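Long-range contacts in D-alanyl-D-alanine carboxypeptidase (Vibrio cholerae, PDB 5TR7), which probably removes C-terminal D-alanyl residues from sugar-peptide precursors of the cell wall: residues G10-D15 and K25-K30; K131-T136 and L146-Y151. All coordinates share one frame; numbering follows the deposited sequence.

Each contact has its own antiparallel hydrogen-bonded pair, Y11 with K25 and H134 with Y147, set in different surroundings. Interaction 1 belongs to the five-stranded sheet, where strand 10-15 meets the end of edge strand 21-25; its strand side is buried and its turn runs out to the surface. Interaction 2 joins two loop segments ahead of helix 150-163, with its F135 and L146 end buried on the helical side, closer to the predicted catalytic serine and lysine. The first adds an aliphatic-aromatic contact to its backbone bonds, the second a serine pair. The two meet where M27 O probably accepts a hydrogen bond from Y151 N and K30 packs on Y147.

Interaction 1 of 2, residues G10-D15 and K25-K30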
loop_
_atom_site.group_PDB
_atom_site.type_symbol
_atom_site.label_atom_id
_atom_site.label_comp_id
_atom_site.label_asym_id
_atom_site.label_seq_id
_atom_site.Cartn_x
_atom_site.Cartn_y
_atom_site.Cartn_z
ATOM N N GLY A 10 3.782 14.262 -8.356
ATOM C CA GLY A 10 2.692 14.667 -7.489
ATOM C C GLY A 10 2.964 14.279 -6.038
ATOM O O GLY A 10 3.615 13.287 -5.792
ATOM N N TYR A 11 2.491 15.058 -5.083
ATOM C CA TYR A 11 2.641 14.662 -3.695
ATOM C C TYR A 11 1.635 15.311 -2.826
ATOM O O TYR A 11 0.967 16.276 -3.227
ATOM C CB TYR A 11 4.039 14.995 -3.165
ATOM C CG TYR A 11 4.387 16.485 -3.135
ATOM C CD1 TYR A 11 4.031 17.292 -2.053
ATOM C CD2 TYR A 11 5.099 17.082 -4.171
ATOM C CE1 TYR A 11 4.387 18.635 -2.008
ATOM C CE2 TYR A 11 5.455 18.418 -4.130
ATOM C CZ TYR A 11 5.103 19.180 -3.038
ATOM O OH TYR A 11 5.452 20.504 -2.978
ATOM N N VAL A 12 1.488 14.716 -1.646
ATOM C CA VAL A 12 0.643 15.275 -0.611
ATOM C C VAL A 12 1.234 14.968 0.727
ATOM O O VAL A 12 1.812 13.907 0.919
ATOM C CB VAL A 12 -0.830 14.876 -0.711
ATOM C CG1 VAL A 12 -1.007 13.403 -0.620
ATOM C CG2 VAL A 12 -1.608 15.531 0.421
ATOM N N LEU A 13 1.129 15.902 1.648
ATOM C CA LEU A 13 1.605 15.701 2.985
ATOM C C LEU A 13 0.420 16.002 3.836
ATOM O O LEU A 13 -0.133 17.047 3.739
ATOM C CB LEU A 13 2.737 16.646 3.297
ATOM C CG LEU A 13 3.181 16.696 4.741
ATOM C CD1 LEU A 13 3.445 15.317 5.263
ATOM C CD2 LEU A 13 4.404 17.560 4.891
ATOM N N MET A 14 0.038 15.081 4.685
ATOM C CA MET A 14 -1.149 15.239 5.502
ATOM C C MET A 14 -0.905 14.978 6.951
ATOM O O MET A 14 -0.195 14.043 7.311
ATOM C CB MET A 14 -2.204 14.256 4.983
ATOM C CG MET A 14 -3.471 14.139 5.806
ATOM S SD MET A 14 -4.588 12.884 5.171
ATOM C CE MET A 14 -5.311 13.777 3.802
ATOM N N ASP A 15 -1.485 15.828 7.776
ATOM C CA ASP A 15 -1.469 15.615 9.224
ATOM C C ASP A 15 -2.456 14.456 9.502
ATOM O O ASP A 15 -3.620 14.554 9.167
ATOM C CB ASP A 15 -1.929 16.892 9.950
ATOM C CG ASP A 15 -2.334 16.642 11.387
ATOM O OD1 ASP A 15 -1.729 15.813 12.092
ATOM O OD2 ASP A 15 -3.314 17.270 11.800
ATOM N N LYS A 25 1.141 18.876 -4.411
ATOM C CA LYS A 25 1.344 19.181 -5.806
ATOM C C LYS A 25 0.536 18.144 -6.581
ATOM O O LYS A 25 0.601 16.937 -6.284
ATOM C CB LYS A 25 2.801 19.051 -6.124
ATOM C CG LYS A 25 3.163 19.490 -7.511
ATOM C CD LYS A 25 4.540 18.940 -7.846
ATOM C CE LYS A 25 4.846 19.217 -9.305
ATOM N NZ LYS A 25 6.139 18.595 -9.637
ATOM N N GLU A 26 -0.317 18.600 -7.493
ATOM C CA GLU A 26 -1.124 17.678 -8.297
ATOM C C GLU A 26 -1.880 16.668 -7.434
ATOM O O GLU A 26 -2.093 15.522 -7.810
ATOM C CB GLU A 26 -0.206 16.936 -9.305
ATOM C CG GLU A 26 0.509 17.869 -10.253
ATOM C CD GLU A 26 -0.435 18.543 -11.221
ATOM O OE1 GLU A 26 -1.183 17.873 -11.927
ATOM O OE2 GLU A 26 -0.411 19.760 -11.296
ATOM N N MET A 27 -2.274 17.140 -6.269
ATOM C CA MET A 27 -2.933 16.353 -5.240
ATOM C C MET A 27 -4.157 15.531 -5.721
ATOM O O MET A 27 -4.368 14.385 -5.286
ATOM C CB MET A 27 -3.406 17.371 -4.213
ATOM C CG MET A 27 -4.105 16.806 -3.015
ATOM S SD MET A 27 -4.507 18.042 -1.787
ATOM C CE MET A 27 -5.945 18.809 -2.502
ATOM N N ASP A 28 -4.959 16.159 -6.574
ATOM C CA ASP A 28 -6.162 15.530 -7.063
ATOM C C ASP A 28 -6.049 15.135 -8.522
ATOM O O ASP A 28 -7.075 14.862 -9.156
ATOM C CB ASP A 28 -7.384 16.439 -6.843
ATOM C CG ASP A 28 -7.667 16.677 -5.391
ATOM O OD1 ASP A 28 -7.646 15.728 -4.588
ATOM O OD2 ASP A 28 -7.895 17.841 -5.024
ATOM N N THR A 29 -4.835 15.032 -9.064
ATOM C CA THR A 29 -4.807 14.620 -10.455
ATOM C C THR A 29 -4.530 13.093 -10.576
ATOM O O THR A 29 -3.654 12.500 -9.913
ATOM C CB THR A 29 -3.970 15.529 -11.376
ATOM O OG1 THR A 29 -2.612 15.593 -10.944
ATOM C CG2 THR A 29 -4.564 16.888 -11.555
ATOM N N LYS A 30 -5.353 12.476 -11.400
ATOM C CA LYS A 30 -5.364 11.044 -11.654
ATOM C C LYS A 30 -4.106 10.458 -12.203
ATOM O O LYS A 30 -3.464 11.020 -13.084
ATOM C CB LYS A 30 -6.583 10.610 -12.506
ATOM C CG LYS A 30 -7.840 10.624 -11.632
ATOM C CD LYS A 30 -9.126 10.381 -12.393
ATOM C CE LYS A 30 -10.260 10.441 -11.377
ATOM N NZ LYS A 30 -11.521 10.286 -12.114
#
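Y11 and K25 form an antiparallel hydrogen-bonded pair at the open end, away from the turn, of the hairpin of edge strand 21-25 and its neighbour 10-15, part of the five-stranded sheet in the beta-lactamase-like fold of penicillin-binding proteins. The pair is closed in both directions: Y11 N donates to K25 O over 2.9 Å, and K25 N returns a bond of the same length, 2.9 Å, to Y11 O. The tight part of the contact lies just beside this bridge. With its CG set between the backbone N and the carbonyl carbon (chi1 63°), Y11 brings one ring face over the partner strand. There the backbone N of K25 stands above the ring centre, while K25 CB makes a CH-pi contact, 3.8 Å from the centroid and 28° off the ring normal. The lysine chain, extended beyond CG, crosses the tyrosine side chain at about a right angle, and NZ goes on to bond A8 O. Next to it the backbone of G10 is close as well, its CA 3.3 Å from K25 O.

Past K25 the packing slackens. A type I turn from E26 to T29 leads the chain off the sheet toward the surface, and the exposed E26 offers little more than CB, 4.1 Å from G10 CA. T29 N closes the turn on E26 O. M27 turns its end away from the strand and lies against Y151 of helix 150-163, which also packs on M14. M27 keeps a light apolar contact with strand 10-15, V12 CG2 lying 4.4 Å from M27 SD.

Interaction 2 of 2, residues K131-T136 and L146-Y151; sequences KNSHFT and LYSTPY
A single antiparallel bridge between two loop segments, H134 with Y147, draws the chain together just before helix 150-163 in the helical part of the fold. H134 N gives a bond of 2.8 Å to Y147 O, and Y147 N answers to H134 O at 2.9 Å, the donor lying in the carbonyl plane. A chi1 of 57° tucks CG of Y147 over its own main chain, flanked by N and C, which turns the ring across the backbone of N132-H134. H134 CB sits over one face, 4.0 Å from the centroid and offset toward the rim, in a CH-pi contact, while N132 O approaches the ring edge at CD1. The imidazole leads elsewhere, ND1 bonding N145 O.

Beyond the bridge, S148 OG donates to S133 OG across a short 2.6 Å. D152 OD2 also bonds S133 OG, as well as N132 N, which ties 131-136 to the first turn of helix 150-163. T149 is the N-cap of that helix, its OG1 bonded to D152 N, and its CG2 rests 3.6 Å from N132 CB. At the other end L146 packs on two residues: F135 CD1 meets L146 CD1 at 3.5 Å, and T136 OG1 lies 3.5 Å from L146 CB. F135 packs between helices 114-127 and 37-50, touching M121 and A125 on one and T37 and M40 on the other, while P150 and Y151 reach strand 10-15.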
loop_
_atom_site.group_PDB
_atom_site.type_symbol
_atom_site.label_atom_id
_atom_site.label_comp_id
_atom_site.label_asym_id
_atom_site.label_seq_id
_atom_site.Cartn_x
_atom_site.Cartn_y
_atom_site.Cartn_z
ATOM N N LYS A 131 -13.001 9.806 -3.636
ATOM C CA LYS A 131 -13.902 10.115 -4.750
ATOM C C LYS A 131 -13.250 10.132 -6.132
ATOM O O LYS A 131 -13.953 10.140 -7.112
ATOM C CB LYS A 131 -14.574 11.445 -4.455
ATOM C CG LYS A 131 -15.129 11.510 -3.031
ATOM C CD LYS A 131 -16.068 12.680 -2.860
ATOM C CE LYS A 131 -15.327 13.993 -3.059
ATOM N NZ LYS A 131 -16.220 15.177 -2.854
ATOM N N ASN A 132 -11.915 10.102 -6.205
ATOM C CA ASN A 132 -11.226 10.068 -7.483
ATOM C C ASN A 132 -10.395 8.803 -7.657
ATOM O O ASN A 132 -9.337 8.807 -8.267
ATOM C CB ASN A 132 -10.371 11.319 -7.625
ATOM C CG ASN A 132 -11.191 12.576 -7.852
ATOM O OD1 ASN A 132 -12.241 12.579 -8.466
ATOM N ND2 ASN A 132 -10.642 13.667 -7.422
ATOM N N SER A 133 -10.914 7.707 -7.137
ATOM C CA SER A 133 -10.255 6.435 -7.240
ATOM C C SER A 133 -11.176 5.349 -7.752
ATOM O O SER A 133 -12.356 5.366 -7.458
ATOM C CB SER A 133 -9.717 6.025 -5.862
ATOM O OG SER A 133 -8.765 6.982 -5.376
ATOM N N HIS A 134 -10.648 4.436 -8.546
ATOM C CA HIS A 134 -11.425 3.301 -8.985
ATOM C C HIS A 134 -10.481 2.121 -9.228
ATOM O O HIS A 134 -9.473 2.252 -9.887
ATOM C CB HIS A 134 -12.235 3.599 -10.234
ATOM C CG HIS A 134 -13.189 2.508 -10.592
ATOM N ND1 HIS A 134 -12.924 1.563 -11.554
ATOM C CD2 HIS A 134 -14.391 2.191 -10.068
ATOM C CE1 HIS A 134 -13.934 0.713 -11.612
ATOM N NE2 HIS A 134 -14.844 1.080 -10.728
ATOM N N PHE A 135 -10.835 0.969 -8.703
ATOM C CA PHE A 135 -10.035 -0.219 -8.860
ATOM C C PHE A 135 -10.671 -1.260 -9.779
ATOM O O PHE A 135 -11.911 -1.396 -9.815
ATOM C CB PHE A 135 -9.750 -0.795 -7.477
ATOM C CG PHE A 135 -9.117 0.208 -6.541
ATOM C CD1 PHE A 135 -7.779 0.497 -6.610
ATOM C CD2 PHE A 135 -9.889 0.906 -5.622
ATOM C CE1 PHE A 135 -7.195 1.433 -5.757
ATOM C CE2 PHE A 135 -9.329 1.792 -4.749
ATOM C CZ PHE A 135 -7.969 2.076 -4.800
ATOM N N THR A 136 -9.819 -1.973 -10.533
ATOM C CA THR A 136 -10.244 -3.056 -11.424
ATOM C C THR A 136 -9.673 -4.419 -11.043
ATOM O O THR A 136 -10.064 -5.427 -11.593
ATOM C CB THR A 136 -9.881 -2.763 -12.877
ATOM O OG1 THR A 136 -8.457 -2.565 -12.969
ATOM C CG2 THR A 136 -10.662 -1.520 -13.361
ATOM N N LEU A 146 -8.280 1.749 -13.816
ATOM C CA LEU A 146 -7.652 1.591 -12.485
ATOM C C LEU A 146 -6.909 2.888 -12.261
ATOM O O LEU A 146 -5.961 3.181 -12.962
ATOM C CB LEU A 146 -6.723 0.390 -12.440
ATOM C CG LEU A 146 -5.828 0.158 -11.213
ATOM C CD1 LEU A 146 -6.538 0.337 -9.896
ATOM C CD2 LEU A 146 -5.205 -1.232 -11.280
ATOM N N TYR A 147 -7.384 3.699 -11.330
ATOM C CA TYR A 147 -6.738 4.990 -11.065
ATOM C C TYR A 147 -7.011 5.503 -9.675
ATOM O O TYR A 147 -7.968 5.099 -9.030
ATOM C CB TYR A 147 -7.203 6.046 -12.101
ATOM C CG TYR A 147 -8.700 6.246 -12.141
ATOM C CD1 TYR A 147 -9.369 6.966 -11.136
ATOM C CD2 TYR A 147 -9.443 5.716 -13.162
ATOM C CE1 TYR A 147 -10.737 7.122 -11.147
ATOM C CE2 TYR A 147 -10.820 5.887 -13.223
ATOM C CZ TYR A 147 -11.452 6.578 -12.243
ATOM O OH TYR A 147 -12.794 6.691 -12.386
ATOM N N SER A 148 -6.167 6.415 -9.225
ATOM C CA SER A 148 -6.348 7.045 -7.942
ATOM C C SER A 148 -5.668 8.386 -8.022
ATOM O O SER A 148 -5.411 8.876 -9.130
ATOM C CB SER A 148 -5.813 6.217 -6.788
ATOM O OG SER A 148 -6.191 6.799 -5.547
ATOM N N THR A 149 -5.463 9.010 -6.861
ATOM C CA THR A 149 -4.795 10.312 -6.760
ATOM C C THR A 149 -3.962 10.311 -5.479
ATOM O O THR A 149 -4.252 9.532 -4.536
ATOM C CB THR A 149 -5.781 11.506 -6.643
ATOM O OG1 THR A 149 -6.491 11.409 -5.404
ATOM C CG2 THR A 149 -6.785 11.565 -7.797
ATOM N N PRO A 150 -2.928 11.178 -5.431
ATOM C CA PRO A 150 -2.123 11.275 -4.228
ATOM C C PRO A 150 -2.953 11.537 -2.992
ATOM O O PRO A 150 -2.650 10.999 -1.924
ATOM C CB PRO A 150 -1.242 12.482 -4.489
ATOM C CG PRO A 150 -1.072 12.485 -5.965
ATOM C CD PRO A 150 -2.324 11.915 -6.550
ATOM N N TYR A 151 -3.940 12.413 -3.119
ATOM C CA TYR A 151 -4.768 12.732 -1.984
ATOM C C TYR A 151 -5.543 11.497 -1.529
ATOM O O TYR A 151 -5.526 11.177 -0.340
ATOM C CB TYR A 151 -5.749 13.856 -2.320
ATOM C CG TYR A 151 -6.654 14.184 -1.181
ATOM C CD1 TYR A 151 -6.147 14.787 -0.019
ATOM C CD2 TYR A 151 -7.999 13.869 -1.220
ATOM C CE1 TYR A 151 -6.969 15.020 1.071
ATOM C CE2 TYR A 151 -8.824 14.124 -0.135
ATOM C CZ TYR A 151 -8.317 14.745 0.974
ATOM O OH TYR A 151 -9.152 15.004 2.023
#